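Local coordinates for protein ethylbenzene dehydrogenase alpha-subunit (PDB 2IVF) that is the alpha-subunit of a dehydrogenase of the molybdopterin oxidoreductase family and holds an iron/sulfur cluster, a molybdenum atom and two pterin-guanosine cofactors, at residues F232-D246 and A781-M795. Residues are numbered along the deposited sequence; the frame is centred on the assembly and turned at random.
With GOL (glycerol), chain F; ACT (acetate ion), chain J.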
loop_
_atom_site.group_PDB
_atom_site.type_symbol
_atom_site.label_atom_id
_atom_site.label_comp_id
_atom_site.label_asym_id
_atom_site.label_seq_id
_atom_site.Cartn_x
_atom_site.Cartn_y
_atom_site.Cartn_z
ATOM N N PHE A 232 -9.648 -17.112 25.367
ATOM C CA PHE A 232 -9.775 -16.067 26.365
ATOM C C PHE A 232 -11.216 -15.564 26.573
ATOM O O PHE A 232 -11.493 -14.812 27.531
ATOM C CB PHE A 232 -8.906 -14.897 25.965
ATOM C CG PHE A 232 -7.469 -15.264 25.673
ATOM C CD1 PHE A 232 -6.638 -15.729 26.681
ATOM C CD2 PHE A 232 -6.942 -15.104 24.392
ATOM C CE1 PHE A 232 -5.313 -16.019 26.422
ATOM C CE2 PHE A 232 -5.603 -15.395 24.130
ATOM C CZ PHE A 232 -4.808 -15.857 25.155
ATOM N N GLY A 233 -12.115 -15.933 25.671
ATOM C CA GLY A 233 -13.510 -15.476 25.759
ATOM C C GLY A 233 -13.620 -14.080 25.184
ATOM O O GLY A 233 -14.666 -13.492 25.262
ATOM N N LYS A 234 -12.546 -13.539 24.584
ATOM C CA LYS A 234 -12.640 -12.229 23.934
ATOM C C LYS A 234 -11.507 -12.015 22.973
ATOM O O LYS A 234 -10.502 -12.714 23.023
ATOM C CB LYS A 234 -12.679 -11.081 24.962
ATOM C CG LYS A 234 -11.336 -10.784 25.653
ATOM C CD LYS A 234 -11.026 -11.770 26.731
ATOM C CE LYS A 234 -9.836 -11.320 27.600
ATOM N NZ LYS A 234 -10.108 -10.062 28.393
ATOM N N MET A 235 -11.668 -11.040 22.086
ATOM C CA MET A 235 -10.664 -10.794 21.079
ATOM C C MET A 235 -10.287 -9.343 20.954
ATOM O O MET A 235 -9.356 -9.038 20.260
ATOM C CB MET A 235 -11.071 -11.359 19.711
ATOM C CG MET A 235 -12.202 -10.675 19.034
ATOM S SD MET A 235 -12.633 -11.453 17.426
ATOM C CE MET A 235 -13.763 -12.710 17.992
ATOM N N HIS A 236 -11.016 -8.462 21.618
ATOM C CA HIS A 236 -10.801 -7.053 21.448
ATOM C C HIS A 236 -9.683 -6.575 22.363
ATOM O O HIS A 236 -9.907 -5.801 23.285
ATOM C CB HIS A 236 -12.088 -6.301 21.649
ATOM C CG HIS A 236 -12.938 -6.304 20.434
ATOM N ND1 HIS A 236 -12.458 -5.904 19.207
ATOM C CD2 HIS A 236 -14.216 -6.699 20.235
ATOM C CE1 HIS A 236 -13.412 -6.046 18.301
ATOM N NE2 HIS A 236 -14.491 -6.520 18.899
ATOM N N MET A 237 -8.482 -7.066 22.088
ATOM C CA MET A 237 -7.291 -6.766 22.887
ATOM C C MET A 237 -6.304 -6.237 21.895
ATOM O O MET A 237 -6.320 -6.659 20.747
ATOM C CB MET A 237 -6.743 -8.013 23.534
ATOM C CG MET A 237 -7.784 -8.755 24.394
ATOM S SD MET A 237 -7.049 -10.265 25.027
ATOM C CE MET A 237 -7.155 -11.304 23.572
ATOM N N GLY A 238 -5.442 -5.317 22.321
ATOM C CA GLY A 238 -4.403 -4.866 21.451
ATOM C C GLY A 238 -3.206 -4.241 22.129
ATOM O O GLY A 238 -3.179 -4.042 23.334
ATOM N N TYR A 239 -2.214 -3.897 21.310
ATOM C CA TYR A 239 -1.125 -3.111 21.782
ATOM C C TYR A 239 -0.894 -1.994 20.801
ATOM O O TYR A 239 -1.410 -2.018 19.672
ATOM C CB TYR A 239 0.125 -3.979 21.957
ATOM C CG TYR A 239 0.608 -4.745 20.726
ATOM C CD1 TYR A 239 0.259 -6.044 20.513
ATOM C CD2 TYR A 239 1.499 -4.178 19.839
ATOM C CE1 TYR A 239 0.747 -6.755 19.456
ATOM C CE2 TYR A 239 1.997 -4.867 18.772
ATOM C CZ TYR A 239 1.625 -6.159 18.563
ATOM O OH TYR A 239 2.131 -6.873 17.465
ATOM N N SER A 240 -0.141 -0.992 21.253
ATOM C CA SER A 240 0.290 0.075 20.390
ATOM C C SER A 240 1.657 -0.331 19.818
ATOM O O SER A 240 2.395 -1.069 20.456
ATOM C CB SER A 240 0.395 1.398 21.134
ATOM O OG SER A 240 1.265 1.358 22.285
ATOM N N ALA A 241 1.996 0.199 18.649
ATOM C CA ALA A 241 3.154 -0.321 17.892
ATOM C C ALA A 241 4.459 -0.201 18.662
ATOM O O ALA A 241 5.377 -1.023 18.437
ATOM C CB ALA A 241 3.260 0.336 16.534
ATOM N N ASP A 242 4.551 0.815 19.531
ATOM C CA ASP A 242 5.776 1.051 20.317
ATOM C C ASP A 242 5.956 -0.016 21.407
ATOM O O ASP A 242 7.046 -0.142 21.944
ATOM C CB ASP A 242 5.864 2.477 20.885
ATOM C CG ASP A 242 4.670 2.863 21.780
ATOM O OD1 ASP A 242 3.712 2.059 21.854
ATOM O OD2 ASP A 242 4.654 3.997 22.339
ATOM N N ASN A 243 4.912 -0.834 21.647
ATOM C CA ASN A 243 5.001 -2.003 22.549
ATOM C C ASN A 243 6.078 -2.985 22.065
ATOM O O ASN A 243 6.746 -3.637 22.884
ATOM C CB ASN A 243 3.675 -2.735 22.623
ATOM C CG ASN A 243 3.649 -3.844 23.680
ATOM O OD1 ASN A 243 4.001 -3.618 24.833
ATOM N ND2 ASN A 243 3.208 -5.034 23.287
ATOM N N LEU A 244 6.326 -3.022 20.762
ATOM C CA LEU A 244 7.403 -3.876 20.221
ATOM C C LEU A 244 8.764 -3.498 20.763
ATOM O O LEU A 244 9.657 -4.330 20.845
ATOM C CB LEU A 244 7.467 -3.793 18.692
ATOM C CG LEU A 244 6.337 -4.316 17.815
ATOM C CD1 LEU A 244 6.810 -4.309 16.343
ATOM C CD2 LEU A 244 5.854 -5.696 18.286
ATOM N N LEU A 245 8.931 -2.247 21.175
ATOM C CA LEU A 245 10.196 -1.832 21.724
ATOM C C LEU A 245 10.494 -2.427 23.109
ATOM O O LEU A 245 11.619 -2.331 23.592
ATOM C CB LEU A 245 10.238 -0.348 21.798
ATOM C CG LEU A 245 10.211 0.363 20.439
ATOM C CD1 LEU A 245 10.069 1.874 20.660
ATOM C CD2 LEU A 245 11.489 0.004 19.662
ATOM N N ASP A 246 9.468 -3.017 23.733
ATOM C CA ASP A 246 9.611 -3.748 24.967
ATOM C C ASP A 246 9.670 -5.284 24.834
ATOM O O ASP A 246 9.772 -5.971 25.831
ATOM C CB ASP A 246 8.451 -3.371 25.887
ATOM C CG ASP A 246 8.588 -1.960 26.448
ATOM O OD1 ASP A 246 9.728 -1.578 26.742
ATOM O OD2 ASP A 246 7.566 -1.283 26.639
ATOM N N ALA A 781 -12.423 -6.120 27.280
ATOM C CA ALA A 781 -11.695 -7.200 26.635
ATOM C C ALA A 781 -10.186 -6.943 26.754
ATOM O O ALA A 781 -9.398 -7.850 27.023
ATOM C CB ALA A 781 -12.083 -7.345 25.151
ATOM N N HIS A 782 -9.810 -5.696 26.463
ATOM C CA HIS A 782 -8.426 -5.297 26.387
ATOM C C HIS A 782 -7.722 -5.576 27.728
ATOM O O HIS A 782 -6.490 -5.821 27.780
ATOM C CB HIS A 782 -8.354 -3.828 25.954
ATOM C CG HIS A 782 -6.980 -3.258 26.003
ATOM N ND1 HIS A 782 -5.980 -3.623 25.121
ATOM C CD2 HIS A 782 -6.427 -2.387 26.876
ATOM C CE1 HIS A 782 -4.879 -2.966 25.443
ATOM N NE2 HIS A 782 -5.114 -2.237 26.524
ATOM N N ALA A 783 -8.511 -5.483 28.795
ATOM C CA ALA A 783 -8.159 -5.852 30.138
ATOM C C ALA A 783 -6.892 -5.133 30.634
ATOM O O ALA A 783 -5.964 -5.745 31.181
ATOM C CB ALA A 783 -8.079 -7.384 30.270
ATOM N N ASN A 784 -6.867 -3.828 30.362
ATOM C CA ASN A 784 -5.844 -2.888 30.847
ATOM C C ASN A 784 -6.399 -1.475 30.642
ATOM O O ASN A 784 -7.307 -1.276 29.802
ATOM C CB ASN A 784 -4.535 -3.041 30.090
ATOM C CG ASN A 784 -3.358 -2.499 30.858
ATOM O OD1 ASN A 784 -3.489 -2.044 31.999
ATOM N ND2 ASN A 784 -2.206 -2.556 30.260
ATOM N N GLU A 785 -5.906 -0.511 31.405
ATOM C CA GLU A 785 -6.316 0.854 31.188
ATOM C C GLU A 785 -5.314 1.462 30.249
ATOM O O GLU A 785 -4.199 0.905 30.059
ATOM C CB GLU A 785 -6.496 1.674 32.474
ATOM C CG GLU A 785 -5.451 1.612 33.507
ATOM C CD GLU A 785 -5.399 0.282 34.286
ATOM O OE1 GLU A 785 -6.399 -0.186 34.893
ATOM O OE2 GLU A 785 -4.298 -0.259 34.279
ATOM N N VAL A 786 -5.728 2.533 29.594
ATOM C CA VAL A 786 -4.828 3.275 28.712
ATOM C C VAL A 786 -4.087 4.311 29.549
ATOM O O VAL A 786 -4.701 5.023 30.324
ATOM C CB VAL A 786 -5.593 3.962 27.565
ATOM C CG1 VAL A 786 -4.650 4.853 26.787
ATOM C CG2 VAL A 786 -6.357 2.916 26.634
ATOM N N ASP A 787 -2.759 4.337 29.426
ATOM C CA ASP A 787 -1.893 5.292 30.091
ATOM C C ASP A 787 -1.006 5.846 28.958
ATOM O O ASP A 787 -0.158 5.156 28.402
ATOM C CB ASP A 787 -1.050 4.619 31.154
ATOM C CG ASP A 787 -0.036 5.556 31.776
ATOM O OD1 ASP A 787 0.205 6.677 31.242
ATOM O OD2 ASP A 787 0.543 5.186 32.800
ATOM N N VAL A 788 -1.264 7.069 28.571
ATOM C CA VAL A 788 -0.620 7.604 27.378
ATOM C C VAL A 788 0.868 7.744 27.546
ATOM O O VAL A 788 1.562 7.983 26.577
ATOM C CB VAL A 788 -1.240 8.985 26.976
ATOM C CG1 VAL A 788 -2.711 8.786 26.575
ATOM C CG2 VAL A 788 -1.064 10.049 28.079
ATOM N N THR A 789 1.379 7.597 28.769
ATOM C CA THR A 789 2.823 7.693 29.005
ATOM C C THR A 789 3.558 6.396 28.752
ATOM O O THR A 789 4.743 6.344 28.916
ATOM C CB THR A 789 3.148 8.114 30.441
ATOM O OG1 THR A 789 2.773 7.067 31.353
ATOM C CG2 THR A 789 2.484 9.429 30.827
ATOM N N LYS A 790 2.852 5.313 28.410
ATOM C CA LYS A 790 3.509 4.039 28.097
ATOM C C LYS A 790 2.790 3.285 27.018
ATOM O O LYS A 790 1.586 3.533 26.794
ATOM C CB LYS A 790 3.521 3.154 29.336
ATOM C CG LYS A 790 2.155 2.851 29.868
ATOM C CD LYS A 790 2.163 2.074 31.224
ATOM C CE LYS A 790 3.050 2.723 32.202
ATOM N NZ LYS A 790 2.615 2.464 33.602
ATOM N N PRO A 791 3.490 2.344 26.347
ATOM C CA PRO A 791 2.839 1.556 25.344
ATOM C C PRO A 791 1.617 0.782 25.867
ATOM O O PRO A 791 1.557 0.360 27.034
ATOM C CB PRO A 791 3.939 0.612 24.844
ATOM C CG PRO A 791 5.205 1.300 25.130
ATOM C CD PRO A 791 4.936 2.030 26.424
ATOM N N ILE A 792 0.607 0.771 25.019
ATOM C CA ILE A 792 -0.625 0.055 25.262
ATOM C C ILE A 792 -0.289 -1.404 25.124
ATOM O O ILE A 792 0.333 -1.749 24.180
ATOM C CB ILE A 792 -1.701 0.458 24.252
ATOM C CG1 ILE A 792 -2.167 1.899 24.530
ATOM C CG2 ILE A 792 -2.931 -0.523 24.320
ATOM C CD1 ILE A 792 -3.069 2.497 23.476
ATOM N N TYR A 793 -0.690 -2.234 26.086
ATOM C CA TYR A 793 -0.603 -3.699 25.934
ATOM C C TYR A 793 -1.784 -4.280 26.712
ATOM O O TYR A 793 -2.281 -3.661 27.656
ATOM C CB TYR A 793 0.732 -4.283 26.461
ATOM C CG TYR A 793 0.919 -4.152 27.940
ATOM C CD1 TYR A 793 1.521 -3.020 28.479
ATOM C CD2 TYR A 793 0.531 -5.152 28.819
ATOM C CE1 TYR A 793 1.723 -2.901 29.832
ATOM C CE2 TYR A 793 0.677 -5.016 30.168
ATOM C CZ TYR A 793 1.293 -3.907 30.670
ATOM O OH TYR A 793 1.461 -3.777 31.996
ATOM N N PRO A 794 -2.256 -5.449 26.293
ATOM C CA PRO A 794 -3.461 -6.007 26.926
ATOM C C PRO A 794 -3.215 -7.009 28.020
ATOM O O PRO A 794 -2.096 -7.471 28.216
ATOM C CB PRO A 794 -4.135 -6.722 25.750
ATOM C CG PRO A 794 -2.975 -7.351 25.058
ATOM C CD PRO A 794 -1.799 -6.313 25.190
ATOM N N MET A 795 -4.295 -7.330 28.726
ATOM C CA MET A 795 -4.409 -8.468 29.628
ATOM C C MET A 795 -3.767 -8.282 30.981
ATOM O O MET A 795 -3.728 -9.234 31.786
ATOM C CB MET A 795 -3.936 -9.754 28.962
ATOM C CG MET A 795 -4.613 -10.014 27.618
ATOM S SD MET A 795 -4.135 -11.589 26.910
ATOM C CE MET A 795 -5.011 -12.706 27.993
HETATM C C1 GOL F . 1.611 4.638 23.454
HETATM O O1 GOL F . 2.457 5.115 22.426
HETATM C C2 GOL F . 0.796 5.727 24.136
HETATM O O2 GOL F . 1.418 6.984 24.115
HETATM C C3 GOL F . -0.520 5.953 23.458
HETATM O O3 GOL F . -1.184 7.036 24.059
HETATM C C ACT J . -8.713 4.206 31.153
HETATM O O ACT J . -8.242 3.478 30.231
HETATM O OXT ACT J . -8.643 5.467 31.005
HETATM C CH3 ACT J . -9.356 3.611 32.378
#
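With OG lodged between its backbone N and carbonyl carbon (chi1 56°), S240 faces the backbone of 791-792, whereas K234, bent at chi2 and chi4, brings NZ to the carbonyl of A781. S240 holds I792 twice: its N donates to I792 O at 3.1 Å, from above the carbonyl plane, and its OG accepts from I792 N at 2.9 Å. The same hydroxyl donates to D242 OD1, nearly in line with that C-O bond, which fixes its rotation. The P791 ring lies against D242 and N243, its CB 3.3 Å from D242 OD1 and 3.6 Å from N243 CA. Midway along the contact, the H782 ring turns its edge to G238, whose N makes a weak, fairly straight bond to ND1 (3.3 Å) in the ring plane. At the other end K234 NZ donates to A781 O at 2.7 Å; it also forms a salt bridge with E527, which probably balances its buried charge, and a hydrogen bond with H798. M237 packs CB on P794 and SD against M795 CG. M795 CE makes a CH-pi contact over one face of F232, 4.0 Å from the ring centroid, and its SD stands above that ring at 4.7 Å, a Met-aromatic contact. The end of helix 226-232 and the loop after it thus pack on the end of helix 777-781 and the loop leading to helix 796-800, inside the molybdopterin oxidoreductase fold.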